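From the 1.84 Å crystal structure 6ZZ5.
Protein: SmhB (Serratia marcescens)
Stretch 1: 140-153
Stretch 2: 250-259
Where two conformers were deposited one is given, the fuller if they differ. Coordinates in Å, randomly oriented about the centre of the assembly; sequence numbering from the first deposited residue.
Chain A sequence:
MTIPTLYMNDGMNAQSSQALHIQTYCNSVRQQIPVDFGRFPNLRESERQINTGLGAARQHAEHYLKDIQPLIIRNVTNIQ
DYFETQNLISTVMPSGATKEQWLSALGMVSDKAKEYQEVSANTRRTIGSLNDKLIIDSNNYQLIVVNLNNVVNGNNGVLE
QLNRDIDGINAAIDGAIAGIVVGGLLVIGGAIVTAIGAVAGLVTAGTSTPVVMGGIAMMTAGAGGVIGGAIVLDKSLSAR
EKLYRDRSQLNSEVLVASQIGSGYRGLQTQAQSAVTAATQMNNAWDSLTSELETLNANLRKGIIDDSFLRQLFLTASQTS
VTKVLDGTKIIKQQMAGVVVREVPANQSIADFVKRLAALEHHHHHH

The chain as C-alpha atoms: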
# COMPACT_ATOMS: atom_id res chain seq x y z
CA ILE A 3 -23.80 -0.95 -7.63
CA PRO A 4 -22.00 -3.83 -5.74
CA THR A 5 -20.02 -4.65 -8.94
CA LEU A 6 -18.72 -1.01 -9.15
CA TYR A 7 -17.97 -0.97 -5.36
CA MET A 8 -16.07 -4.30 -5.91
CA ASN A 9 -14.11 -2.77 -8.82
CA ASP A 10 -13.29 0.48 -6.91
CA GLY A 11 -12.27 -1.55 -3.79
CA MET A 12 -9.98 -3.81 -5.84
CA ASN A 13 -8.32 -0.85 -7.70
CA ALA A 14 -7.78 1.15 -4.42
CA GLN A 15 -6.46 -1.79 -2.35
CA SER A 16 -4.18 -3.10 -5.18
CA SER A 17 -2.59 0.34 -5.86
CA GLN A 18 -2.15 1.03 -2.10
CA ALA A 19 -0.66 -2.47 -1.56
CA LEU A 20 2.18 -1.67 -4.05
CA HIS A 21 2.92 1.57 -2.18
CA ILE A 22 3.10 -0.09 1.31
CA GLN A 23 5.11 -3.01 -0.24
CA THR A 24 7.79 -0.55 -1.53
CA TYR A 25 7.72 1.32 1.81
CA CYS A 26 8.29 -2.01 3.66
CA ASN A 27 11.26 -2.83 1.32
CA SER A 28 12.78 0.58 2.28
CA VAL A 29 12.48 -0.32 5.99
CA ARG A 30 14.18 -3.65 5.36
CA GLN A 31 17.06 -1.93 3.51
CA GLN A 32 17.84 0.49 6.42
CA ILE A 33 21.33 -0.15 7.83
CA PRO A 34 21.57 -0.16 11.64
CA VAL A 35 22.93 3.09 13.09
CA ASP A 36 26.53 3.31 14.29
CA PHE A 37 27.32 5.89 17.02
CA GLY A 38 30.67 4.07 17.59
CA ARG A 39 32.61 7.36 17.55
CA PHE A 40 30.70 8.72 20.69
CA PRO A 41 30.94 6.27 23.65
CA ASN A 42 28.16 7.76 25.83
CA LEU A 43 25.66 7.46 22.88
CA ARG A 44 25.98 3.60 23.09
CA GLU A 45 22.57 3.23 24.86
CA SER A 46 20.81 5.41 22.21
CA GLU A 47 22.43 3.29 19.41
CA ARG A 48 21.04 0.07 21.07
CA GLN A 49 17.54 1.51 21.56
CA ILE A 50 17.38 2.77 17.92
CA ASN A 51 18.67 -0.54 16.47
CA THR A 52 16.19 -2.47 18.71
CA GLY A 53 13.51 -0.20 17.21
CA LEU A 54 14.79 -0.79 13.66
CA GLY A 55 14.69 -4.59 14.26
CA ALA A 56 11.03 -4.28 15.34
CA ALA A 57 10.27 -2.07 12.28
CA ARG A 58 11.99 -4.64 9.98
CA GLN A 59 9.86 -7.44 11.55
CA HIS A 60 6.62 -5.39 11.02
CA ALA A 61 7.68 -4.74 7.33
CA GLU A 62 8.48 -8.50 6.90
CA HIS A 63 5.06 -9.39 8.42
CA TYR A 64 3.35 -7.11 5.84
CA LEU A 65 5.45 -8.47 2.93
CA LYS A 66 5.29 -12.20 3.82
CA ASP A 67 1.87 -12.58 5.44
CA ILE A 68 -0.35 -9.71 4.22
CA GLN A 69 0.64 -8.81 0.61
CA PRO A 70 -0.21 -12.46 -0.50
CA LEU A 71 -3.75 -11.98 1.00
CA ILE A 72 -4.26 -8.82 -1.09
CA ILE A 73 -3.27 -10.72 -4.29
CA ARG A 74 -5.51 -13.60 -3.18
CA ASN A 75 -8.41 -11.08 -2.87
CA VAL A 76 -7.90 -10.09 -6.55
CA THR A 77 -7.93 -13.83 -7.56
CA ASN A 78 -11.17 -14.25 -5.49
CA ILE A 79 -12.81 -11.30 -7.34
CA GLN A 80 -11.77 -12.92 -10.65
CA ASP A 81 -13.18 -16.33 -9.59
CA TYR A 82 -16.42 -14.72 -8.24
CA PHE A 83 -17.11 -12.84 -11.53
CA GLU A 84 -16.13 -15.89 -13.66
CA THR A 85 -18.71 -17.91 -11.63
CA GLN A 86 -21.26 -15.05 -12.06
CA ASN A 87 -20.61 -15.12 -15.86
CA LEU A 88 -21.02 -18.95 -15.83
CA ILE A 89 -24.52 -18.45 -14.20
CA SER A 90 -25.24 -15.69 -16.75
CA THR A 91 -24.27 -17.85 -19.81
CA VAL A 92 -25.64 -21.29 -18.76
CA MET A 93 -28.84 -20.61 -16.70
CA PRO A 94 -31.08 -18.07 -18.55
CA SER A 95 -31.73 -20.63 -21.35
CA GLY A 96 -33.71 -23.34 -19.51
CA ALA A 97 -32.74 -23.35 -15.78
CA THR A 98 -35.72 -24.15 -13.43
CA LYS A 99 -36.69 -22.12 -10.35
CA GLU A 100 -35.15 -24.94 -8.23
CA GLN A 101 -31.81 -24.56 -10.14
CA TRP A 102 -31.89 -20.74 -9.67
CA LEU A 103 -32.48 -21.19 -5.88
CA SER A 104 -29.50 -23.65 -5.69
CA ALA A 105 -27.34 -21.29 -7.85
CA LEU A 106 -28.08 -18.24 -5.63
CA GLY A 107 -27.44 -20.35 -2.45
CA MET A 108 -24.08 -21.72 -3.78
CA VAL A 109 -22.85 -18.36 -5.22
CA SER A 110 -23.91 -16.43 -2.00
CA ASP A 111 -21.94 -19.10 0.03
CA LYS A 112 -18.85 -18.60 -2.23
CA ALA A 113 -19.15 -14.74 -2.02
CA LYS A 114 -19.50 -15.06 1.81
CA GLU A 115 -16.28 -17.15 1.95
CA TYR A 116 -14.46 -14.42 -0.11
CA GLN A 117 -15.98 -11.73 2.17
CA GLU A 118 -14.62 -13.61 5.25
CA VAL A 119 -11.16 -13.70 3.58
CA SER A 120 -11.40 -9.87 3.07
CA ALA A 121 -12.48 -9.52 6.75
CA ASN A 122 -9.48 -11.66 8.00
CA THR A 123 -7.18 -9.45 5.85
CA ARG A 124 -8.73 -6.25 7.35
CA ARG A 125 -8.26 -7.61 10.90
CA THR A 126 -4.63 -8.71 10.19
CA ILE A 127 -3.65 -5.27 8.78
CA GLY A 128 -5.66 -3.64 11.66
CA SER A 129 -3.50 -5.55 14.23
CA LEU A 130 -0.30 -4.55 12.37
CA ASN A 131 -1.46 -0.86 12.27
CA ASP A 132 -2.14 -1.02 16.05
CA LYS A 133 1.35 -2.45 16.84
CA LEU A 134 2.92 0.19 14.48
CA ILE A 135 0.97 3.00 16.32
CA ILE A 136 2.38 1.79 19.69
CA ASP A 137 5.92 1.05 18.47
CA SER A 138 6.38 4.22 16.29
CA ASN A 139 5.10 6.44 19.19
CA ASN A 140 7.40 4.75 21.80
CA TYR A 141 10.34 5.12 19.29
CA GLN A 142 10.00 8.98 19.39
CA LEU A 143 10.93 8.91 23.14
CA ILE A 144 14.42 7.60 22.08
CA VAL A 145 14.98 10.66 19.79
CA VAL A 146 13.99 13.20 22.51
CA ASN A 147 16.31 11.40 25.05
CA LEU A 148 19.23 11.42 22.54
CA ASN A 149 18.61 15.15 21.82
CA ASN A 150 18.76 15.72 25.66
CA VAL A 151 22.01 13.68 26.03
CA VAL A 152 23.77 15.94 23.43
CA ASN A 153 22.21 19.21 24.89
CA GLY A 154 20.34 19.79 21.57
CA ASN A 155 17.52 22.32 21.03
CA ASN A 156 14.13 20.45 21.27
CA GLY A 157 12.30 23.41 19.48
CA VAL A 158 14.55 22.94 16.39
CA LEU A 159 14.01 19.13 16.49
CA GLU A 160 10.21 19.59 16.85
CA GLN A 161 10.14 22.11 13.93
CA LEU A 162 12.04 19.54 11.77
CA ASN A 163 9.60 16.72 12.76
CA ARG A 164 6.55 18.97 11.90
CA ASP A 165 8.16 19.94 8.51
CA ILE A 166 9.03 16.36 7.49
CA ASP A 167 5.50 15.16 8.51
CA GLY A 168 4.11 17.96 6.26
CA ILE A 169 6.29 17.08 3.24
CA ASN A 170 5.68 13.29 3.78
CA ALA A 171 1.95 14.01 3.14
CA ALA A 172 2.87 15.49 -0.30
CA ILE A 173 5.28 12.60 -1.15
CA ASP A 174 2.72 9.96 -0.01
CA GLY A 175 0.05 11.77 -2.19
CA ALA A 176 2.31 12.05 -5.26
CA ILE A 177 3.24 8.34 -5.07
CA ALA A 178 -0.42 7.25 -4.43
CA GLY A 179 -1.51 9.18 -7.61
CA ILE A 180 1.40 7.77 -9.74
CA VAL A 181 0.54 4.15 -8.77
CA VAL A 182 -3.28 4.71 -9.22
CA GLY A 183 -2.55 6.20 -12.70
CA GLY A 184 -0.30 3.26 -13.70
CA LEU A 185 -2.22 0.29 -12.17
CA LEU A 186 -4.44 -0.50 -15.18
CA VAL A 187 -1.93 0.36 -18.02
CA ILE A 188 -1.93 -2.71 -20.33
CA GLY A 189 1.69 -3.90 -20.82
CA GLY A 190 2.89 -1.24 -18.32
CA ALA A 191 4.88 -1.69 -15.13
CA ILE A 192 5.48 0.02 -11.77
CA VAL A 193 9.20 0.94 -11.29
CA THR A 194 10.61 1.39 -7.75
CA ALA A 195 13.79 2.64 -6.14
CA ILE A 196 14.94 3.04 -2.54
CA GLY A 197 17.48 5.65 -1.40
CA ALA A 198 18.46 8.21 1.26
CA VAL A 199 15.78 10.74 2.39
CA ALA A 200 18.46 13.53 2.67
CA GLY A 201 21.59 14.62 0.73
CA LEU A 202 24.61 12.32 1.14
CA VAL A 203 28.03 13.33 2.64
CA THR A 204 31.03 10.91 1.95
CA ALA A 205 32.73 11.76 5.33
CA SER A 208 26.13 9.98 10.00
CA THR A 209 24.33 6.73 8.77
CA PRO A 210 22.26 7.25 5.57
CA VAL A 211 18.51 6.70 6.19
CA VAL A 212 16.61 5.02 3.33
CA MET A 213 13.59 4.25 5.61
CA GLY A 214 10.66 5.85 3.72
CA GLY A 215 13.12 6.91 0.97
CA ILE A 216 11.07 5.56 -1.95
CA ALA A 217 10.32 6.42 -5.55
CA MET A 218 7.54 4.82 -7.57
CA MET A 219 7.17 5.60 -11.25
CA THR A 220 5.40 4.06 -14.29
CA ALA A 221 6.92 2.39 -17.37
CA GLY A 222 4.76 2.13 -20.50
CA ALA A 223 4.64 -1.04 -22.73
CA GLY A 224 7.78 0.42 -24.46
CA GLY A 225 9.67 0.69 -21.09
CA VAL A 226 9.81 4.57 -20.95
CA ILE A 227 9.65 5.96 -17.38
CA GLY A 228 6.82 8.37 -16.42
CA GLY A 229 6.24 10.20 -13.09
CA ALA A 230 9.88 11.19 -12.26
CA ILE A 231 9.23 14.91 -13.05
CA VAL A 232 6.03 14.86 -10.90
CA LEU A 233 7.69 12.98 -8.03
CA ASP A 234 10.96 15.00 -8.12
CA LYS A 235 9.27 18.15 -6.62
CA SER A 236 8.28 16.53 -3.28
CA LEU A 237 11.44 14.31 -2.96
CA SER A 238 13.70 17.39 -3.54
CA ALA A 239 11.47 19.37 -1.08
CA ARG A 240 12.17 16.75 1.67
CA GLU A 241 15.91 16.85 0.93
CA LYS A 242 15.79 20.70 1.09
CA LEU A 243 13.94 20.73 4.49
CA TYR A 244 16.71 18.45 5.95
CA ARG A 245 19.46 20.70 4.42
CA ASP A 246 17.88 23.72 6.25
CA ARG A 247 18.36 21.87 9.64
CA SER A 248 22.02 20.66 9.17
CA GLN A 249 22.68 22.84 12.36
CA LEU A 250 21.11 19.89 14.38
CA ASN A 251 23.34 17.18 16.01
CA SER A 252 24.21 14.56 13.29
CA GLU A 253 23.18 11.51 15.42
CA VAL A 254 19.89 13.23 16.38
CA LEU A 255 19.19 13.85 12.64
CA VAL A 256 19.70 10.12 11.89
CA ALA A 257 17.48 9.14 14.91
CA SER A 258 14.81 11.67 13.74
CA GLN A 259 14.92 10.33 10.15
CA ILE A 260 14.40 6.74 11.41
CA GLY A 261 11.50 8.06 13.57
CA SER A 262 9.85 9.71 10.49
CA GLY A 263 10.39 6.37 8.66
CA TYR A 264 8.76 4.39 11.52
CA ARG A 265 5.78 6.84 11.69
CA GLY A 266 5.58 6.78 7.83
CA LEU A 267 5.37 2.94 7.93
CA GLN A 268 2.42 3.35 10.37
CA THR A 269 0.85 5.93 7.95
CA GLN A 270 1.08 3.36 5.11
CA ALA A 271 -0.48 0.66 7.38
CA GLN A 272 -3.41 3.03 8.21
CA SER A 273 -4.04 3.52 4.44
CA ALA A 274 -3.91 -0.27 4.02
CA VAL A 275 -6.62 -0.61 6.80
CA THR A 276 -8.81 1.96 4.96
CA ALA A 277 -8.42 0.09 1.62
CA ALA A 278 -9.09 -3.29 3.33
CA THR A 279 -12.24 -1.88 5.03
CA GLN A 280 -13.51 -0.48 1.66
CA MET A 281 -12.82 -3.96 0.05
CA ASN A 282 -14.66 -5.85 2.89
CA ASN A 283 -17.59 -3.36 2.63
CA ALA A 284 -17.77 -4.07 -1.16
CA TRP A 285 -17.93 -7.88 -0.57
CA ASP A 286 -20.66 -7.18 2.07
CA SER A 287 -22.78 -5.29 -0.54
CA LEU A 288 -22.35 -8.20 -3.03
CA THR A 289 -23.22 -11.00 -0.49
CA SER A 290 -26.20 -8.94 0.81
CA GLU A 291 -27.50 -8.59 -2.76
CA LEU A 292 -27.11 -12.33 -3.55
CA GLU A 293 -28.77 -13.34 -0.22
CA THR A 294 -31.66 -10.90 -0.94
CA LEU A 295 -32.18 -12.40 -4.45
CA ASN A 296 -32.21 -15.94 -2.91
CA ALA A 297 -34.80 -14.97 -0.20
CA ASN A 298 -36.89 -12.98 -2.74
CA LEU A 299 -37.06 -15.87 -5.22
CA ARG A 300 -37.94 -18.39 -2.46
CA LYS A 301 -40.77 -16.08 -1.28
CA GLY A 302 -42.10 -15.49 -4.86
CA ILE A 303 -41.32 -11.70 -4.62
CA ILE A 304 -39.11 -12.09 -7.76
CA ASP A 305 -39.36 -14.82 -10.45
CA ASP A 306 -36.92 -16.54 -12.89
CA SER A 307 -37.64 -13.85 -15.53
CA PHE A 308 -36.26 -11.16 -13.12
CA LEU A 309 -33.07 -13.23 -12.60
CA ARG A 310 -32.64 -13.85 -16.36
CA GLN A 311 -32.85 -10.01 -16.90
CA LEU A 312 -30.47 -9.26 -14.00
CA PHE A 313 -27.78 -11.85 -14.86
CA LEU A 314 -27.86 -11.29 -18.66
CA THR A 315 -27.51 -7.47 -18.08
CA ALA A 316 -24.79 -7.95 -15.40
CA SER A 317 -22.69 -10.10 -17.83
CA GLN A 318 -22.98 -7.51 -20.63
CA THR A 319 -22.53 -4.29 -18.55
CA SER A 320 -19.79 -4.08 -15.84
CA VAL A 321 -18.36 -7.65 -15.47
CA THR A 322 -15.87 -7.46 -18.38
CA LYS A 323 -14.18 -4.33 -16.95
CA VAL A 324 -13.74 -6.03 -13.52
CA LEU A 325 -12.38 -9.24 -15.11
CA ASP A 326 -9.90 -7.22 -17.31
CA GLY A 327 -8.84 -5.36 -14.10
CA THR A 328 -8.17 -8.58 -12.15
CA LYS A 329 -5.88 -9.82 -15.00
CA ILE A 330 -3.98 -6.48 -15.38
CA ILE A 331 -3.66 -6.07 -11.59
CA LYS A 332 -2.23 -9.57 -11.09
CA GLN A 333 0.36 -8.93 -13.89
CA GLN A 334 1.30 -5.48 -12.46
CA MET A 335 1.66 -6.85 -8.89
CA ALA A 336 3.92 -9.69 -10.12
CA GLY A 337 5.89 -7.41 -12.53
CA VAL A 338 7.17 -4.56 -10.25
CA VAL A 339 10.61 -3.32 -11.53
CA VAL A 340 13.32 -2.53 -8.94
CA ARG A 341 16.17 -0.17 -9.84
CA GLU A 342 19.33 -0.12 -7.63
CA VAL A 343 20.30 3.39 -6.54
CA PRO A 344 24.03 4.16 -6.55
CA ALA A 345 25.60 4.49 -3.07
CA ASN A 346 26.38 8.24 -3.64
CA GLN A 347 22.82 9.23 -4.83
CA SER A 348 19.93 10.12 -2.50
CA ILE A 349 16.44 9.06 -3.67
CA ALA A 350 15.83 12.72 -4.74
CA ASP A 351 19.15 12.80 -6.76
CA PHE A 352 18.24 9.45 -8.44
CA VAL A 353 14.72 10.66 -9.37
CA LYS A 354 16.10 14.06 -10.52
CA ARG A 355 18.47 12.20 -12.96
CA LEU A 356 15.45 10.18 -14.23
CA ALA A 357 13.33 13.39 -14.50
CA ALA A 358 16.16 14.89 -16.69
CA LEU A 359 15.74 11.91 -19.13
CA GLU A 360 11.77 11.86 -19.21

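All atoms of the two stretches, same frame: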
# COMPACT_ATOMS: atom_id res chain seq x y z
N ASN A 140 6.35 5.02 20.77
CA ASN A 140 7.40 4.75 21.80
C ASN A 140 8.80 5.10 21.25
O ASN A 140 9.57 5.65 22.00
CB ASN A 140 7.30 3.34 22.38
CG ASN A 140 6.21 3.30 23.42
OD1 ASN A 140 6.24 4.05 24.40
ND2 ASN A 140 5.22 2.46 23.24
N TYR A 141 9.05 4.83 19.97
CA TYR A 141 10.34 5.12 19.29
C TYR A 141 10.68 6.61 19.47
O TYR A 141 11.85 6.93 19.72
CB TYR A 141 10.38 4.71 17.82
CG TYR A 141 11.67 5.12 17.14
CD1 TYR A 141 12.77 4.30 17.15
CD2 TYR A 141 11.83 6.41 16.67
CE1 TYR A 141 13.99 4.73 16.65
CE2 TYR A 141 13.04 6.87 16.17
CZ TYR A 141 14.14 6.02 16.17
OH TYR A 141 15.33 6.42 15.64
N GLN A 142 9.71 7.51 19.31
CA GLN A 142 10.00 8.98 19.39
C GLN A 142 10.60 9.34 20.74
O GLN A 142 11.39 10.27 20.78
CB GLN A 142 8.73 9.81 19.15
CG GLN A 142 8.28 9.81 17.70
CD GLN A 142 9.38 10.22 16.74
OE1 GLN A 142 9.76 9.48 15.85
NE2 GLN A 142 9.90 11.41 16.91
N LEU A 143 10.33 8.61 21.81
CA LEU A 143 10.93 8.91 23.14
C LEU A 143 12.46 8.82 23.05
O LEU A 143 13.15 9.66 23.64
CB LEU A 143 10.41 7.97 24.22
CG LEU A 143 8.89 7.90 24.40
CD1 LEU A 143 8.56 6.98 25.55
CD2 LEU A 143 8.28 9.27 24.62
N ILE A 144 12.97 7.86 22.27
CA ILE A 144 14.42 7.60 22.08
C ILE A 144 15.09 8.87 21.50
O ILE A 144 16.16 9.24 21.94
CB ILE A 144 14.62 6.36 21.19
CG1 ILE A 144 14.01 5.11 21.84
CG2 ILE A 144 16.11 6.18 20.88
CD1 ILE A 144 13.87 3.93 20.94
N VAL A 145 14.46 9.49 20.52
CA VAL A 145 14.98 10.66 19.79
C VAL A 145 15.06 11.84 20.75
O VAL A 145 16.11 12.54 20.74
CB VAL A 145 14.09 11.00 18.57
CG1 VAL A 145 14.70 12.17 17.80
CG2 VAL A 145 13.91 9.81 17.64
N VAL A 146 14.01 12.08 21.54
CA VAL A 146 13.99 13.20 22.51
C VAL A 146 15.13 12.95 23.51
O VAL A 146 15.87 13.90 23.74
CB VAL A 146 12.63 13.35 23.21
CG1 VAL A 146 12.67 14.45 24.25
CG2 VAL A 146 11.51 13.60 22.20
N ASN A 147 15.28 11.73 24.02
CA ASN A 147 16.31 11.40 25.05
C ASN A 147 17.69 11.68 24.46
O ASN A 147 18.51 12.26 25.14
CB ASN A 147 16.16 9.97 25.55
CG ASN A 147 14.95 9.79 26.44
OD1 ASN A 147 14.57 10.73 27.14
ND2 ASN A 147 14.36 8.61 26.43
N LEU A 148 17.94 11.23 23.24
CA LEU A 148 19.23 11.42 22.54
C LEU A 148 19.47 12.91 22.35
O LEU A 148 20.60 13.33 22.66
CB LEU A 148 19.28 10.69 21.21
CG LEU A 148 20.49 10.97 20.35
CD1 LEU A 148 21.76 10.47 21.03
CD2 LEU A 148 20.33 10.29 19.01
N ASN A 149 18.46 13.68 21.95
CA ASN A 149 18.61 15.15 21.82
C ASN A 149 19.00 15.73 23.19
O ASN A 149 19.92 16.58 23.22
CB ASN A 149 17.38 15.85 21.24
CG ASN A 149 17.75 17.13 20.52
OD1 ASN A 149 18.81 17.20 19.92
ND2 ASN A 149 16.95 18.17 20.66
N ASN A 150 18.38 15.27 24.28
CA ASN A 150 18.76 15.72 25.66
C ASN A 150 20.20 15.35 26.00
O ASN A 150 20.97 16.22 26.49
CB ASN A 150 17.81 15.19 26.73
CG ASN A 150 16.43 15.81 26.59
OD1 ASN A 150 16.31 16.91 26.05
ND2 ASN A 150 15.40 15.10 27.03
N VAL A 151 20.62 14.13 25.71
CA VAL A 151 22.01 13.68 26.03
C VAL A 151 22.99 14.64 25.37
O VAL A 151 23.95 14.98 26.02
CB VAL A 151 22.29 12.23 25.62
CG1 VAL A 151 23.78 11.90 25.67
CG2 VAL A 151 21.50 11.24 26.46
N VAL A 152 22.78 15.06 24.12
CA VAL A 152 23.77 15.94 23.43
C VAL A 152 23.44 17.43 23.66
O VAL A 152 24.01 18.23 22.93
CB VAL A 152 23.87 15.64 21.92
CG1 VAL A 152 24.40 14.24 21.65
CG2 VAL A 152 22.55 15.88 21.19
N ASN A 153 22.54 17.79 24.58
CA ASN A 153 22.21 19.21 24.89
C ASN A 153 21.69 19.89 23.62
O ASN A 153 22.07 21.06 23.38
CB ASN A 153 23.44 19.92 25.48
CG ASN A 153 23.17 21.22 26.22
OD1 ASN A 153 22.04 21.61 26.46
ND2 ASN A 153 24.23 21.92 26.59
N LEU A 250 21.47 20.89 13.34
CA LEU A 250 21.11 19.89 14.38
C LEU A 250 22.24 18.85 14.55
O LEU A 250 22.98 18.58 13.58
CB LEU A 250 19.80 19.22 13.93
CG LEU A 250 18.82 18.76 15.01
CD1 LEU A 250 18.40 19.88 15.95
CD2 LEU A 250 17.59 18.16 14.34
N ASN A 251 22.35 18.24 15.72
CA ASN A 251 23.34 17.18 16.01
C ASN A 251 23.14 16.05 14.97
O ASN A 251 22.00 15.63 14.73
CB ASN A 251 23.27 16.71 17.46
CG ASN A 251 24.14 15.49 17.71
OD1 ASN A 251 23.74 14.36 17.37
ND2 ASN A 251 25.34 15.69 18.29
N SER A 252 24.23 15.56 14.38
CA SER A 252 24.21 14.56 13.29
C SER A 252 23.49 13.27 13.72
O SER A 252 22.77 12.67 12.90
CB SER A 252 25.60 14.29 12.85
OG SER A 252 25.98 15.28 11.92
N GLU A 253 23.73 12.81 14.95
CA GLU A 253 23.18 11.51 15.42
C GLU A 253 21.69 11.71 15.69
O GLU A 253 20.90 10.81 15.44
CB GLU A 253 23.97 11.04 16.65
CG GLU A 253 25.36 10.56 16.32
CD GLU A 253 26.33 11.63 15.84
OE1 GLU A 253 26.52 12.63 16.60
OE2 GLU A 253 26.88 11.45 14.71
N VAL A 254 21.31 12.89 16.18
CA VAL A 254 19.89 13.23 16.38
C VAL A 254 19.20 13.18 15.02
O VAL A 254 18.07 12.71 14.99
CB VAL A 254 19.71 14.59 17.06
CG1 VAL A 254 18.26 15.02 17.01
CG2 VAL A 254 20.23 14.54 18.49
N LEU A 255 19.78 13.79 14.01
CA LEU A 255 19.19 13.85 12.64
C LEU A 255 18.89 12.43 12.18
O LEU A 255 17.82 12.19 11.65
CB LEU A 255 20.19 14.52 11.68
CG LEU A 255 19.72 15.65 10.77
CD1 LEU A 255 18.62 16.47 11.39
CD2 LEU A 255 20.90 16.59 10.42
N VAL A 256 19.87 11.54 12.25
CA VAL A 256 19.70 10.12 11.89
C VAL A 256 18.55 9.53 12.72
O VAL A 256 17.66 8.88 12.13
CB VAL A 256 21.03 9.37 12.06
CG1 VAL A 256 20.83 7.88 11.93
CG2 VAL A 256 22.07 9.89 11.07
N ALA A 257 18.53 9.72 14.04
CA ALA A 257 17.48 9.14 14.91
C ALA A 257 16.12 9.67 14.45
O ALA A 257 15.14 8.87 14.41
CB ALA A 257 17.73 9.48 16.34
N SER A 258 16.06 10.96 14.13
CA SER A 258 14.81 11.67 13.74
C SER A 258 14.32 11.07 12.41
O SER A 258 13.09 10.87 12.25
CB SER A 258 15.06 13.15 13.55
OG SER A 258 13.88 13.82 13.09
N GLN A 259 15.24 10.86 11.48
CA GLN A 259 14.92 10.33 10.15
C GLN A 259 14.37 8.90 10.30
O GLN A 259 13.35 8.58 9.68
CB GLN A 259 16.13 10.39 9.23
CG GLN A 259 16.45 11.80 8.77
CD GLN A 259 17.80 11.93 8.11
OE1 GLN A 259 18.55 10.96 8.03
NE2 GLN A 259 18.13 13.12 7.63
O HOH W 1 11.43 11.80 14.09

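The two helices pack almost exactly antiparallel, at 172°, with axes 9.3 Å apart at closest approach, so walking forward along the second means walking backward along the first. Leu250 precedes the N-cap residue and makes no close contact with the other stretch, though the end of its side chain leans nearer. Asn251 occupies the N-cap. Its OD1 accepts from Val254 N at 3.1 Å and, weakly, from Glu253 N at 2.9 Å, supplying a partner to amides that have no preceding helical turn to bond to. Asparagine suits this place because its short side chain folds back onto the backbone; its ND2 meanwhile rests 3.8 Å from CG1 of Val152, just past the end of the opposing helix.

At Glu253 the contact is mainly with the main chain: CD2 of Leu148 lies 3.7 Å from Glu253 O. Val254 is more deeply engaged. Its CG2 sits 3.8 Å from CG2 of Val152 and 4.0 Å from CG of Leu148, one methyl of a compact branched side chain that meets both apolar neighbours. The same CG2 comes within 3.3 Å of Asn149 OD1, a tight approach that offers no hydrogen bond, and this buried oxygen has no partner in the model.

Leu255 and Val256 make no contact, and Ala257 brings the interface back one turn later. Ala257 CA is 5.7 Å from Val145 CA, a close backbone approach that the small methyl accommodates: Ala257 CB packs 3.8 Å from Leu148 CD2 and 4.0 Å from Val145 CG2. Its carbonyl O accepts a 2.7 Å hydrogen bond from Tyr141 OH, near the plane of the ring; the long phenol carries a donor across an otherwise largely apolar seam.

Ser258 points its CB away, yet its CA lies 4.1 Å from Val145 CG1. Water 1 links the helices here, accepting from Gln142 NE2 at 3.2 Å and donating to Ser258 O at 2.6 Å. Gln259 turns away from the contact.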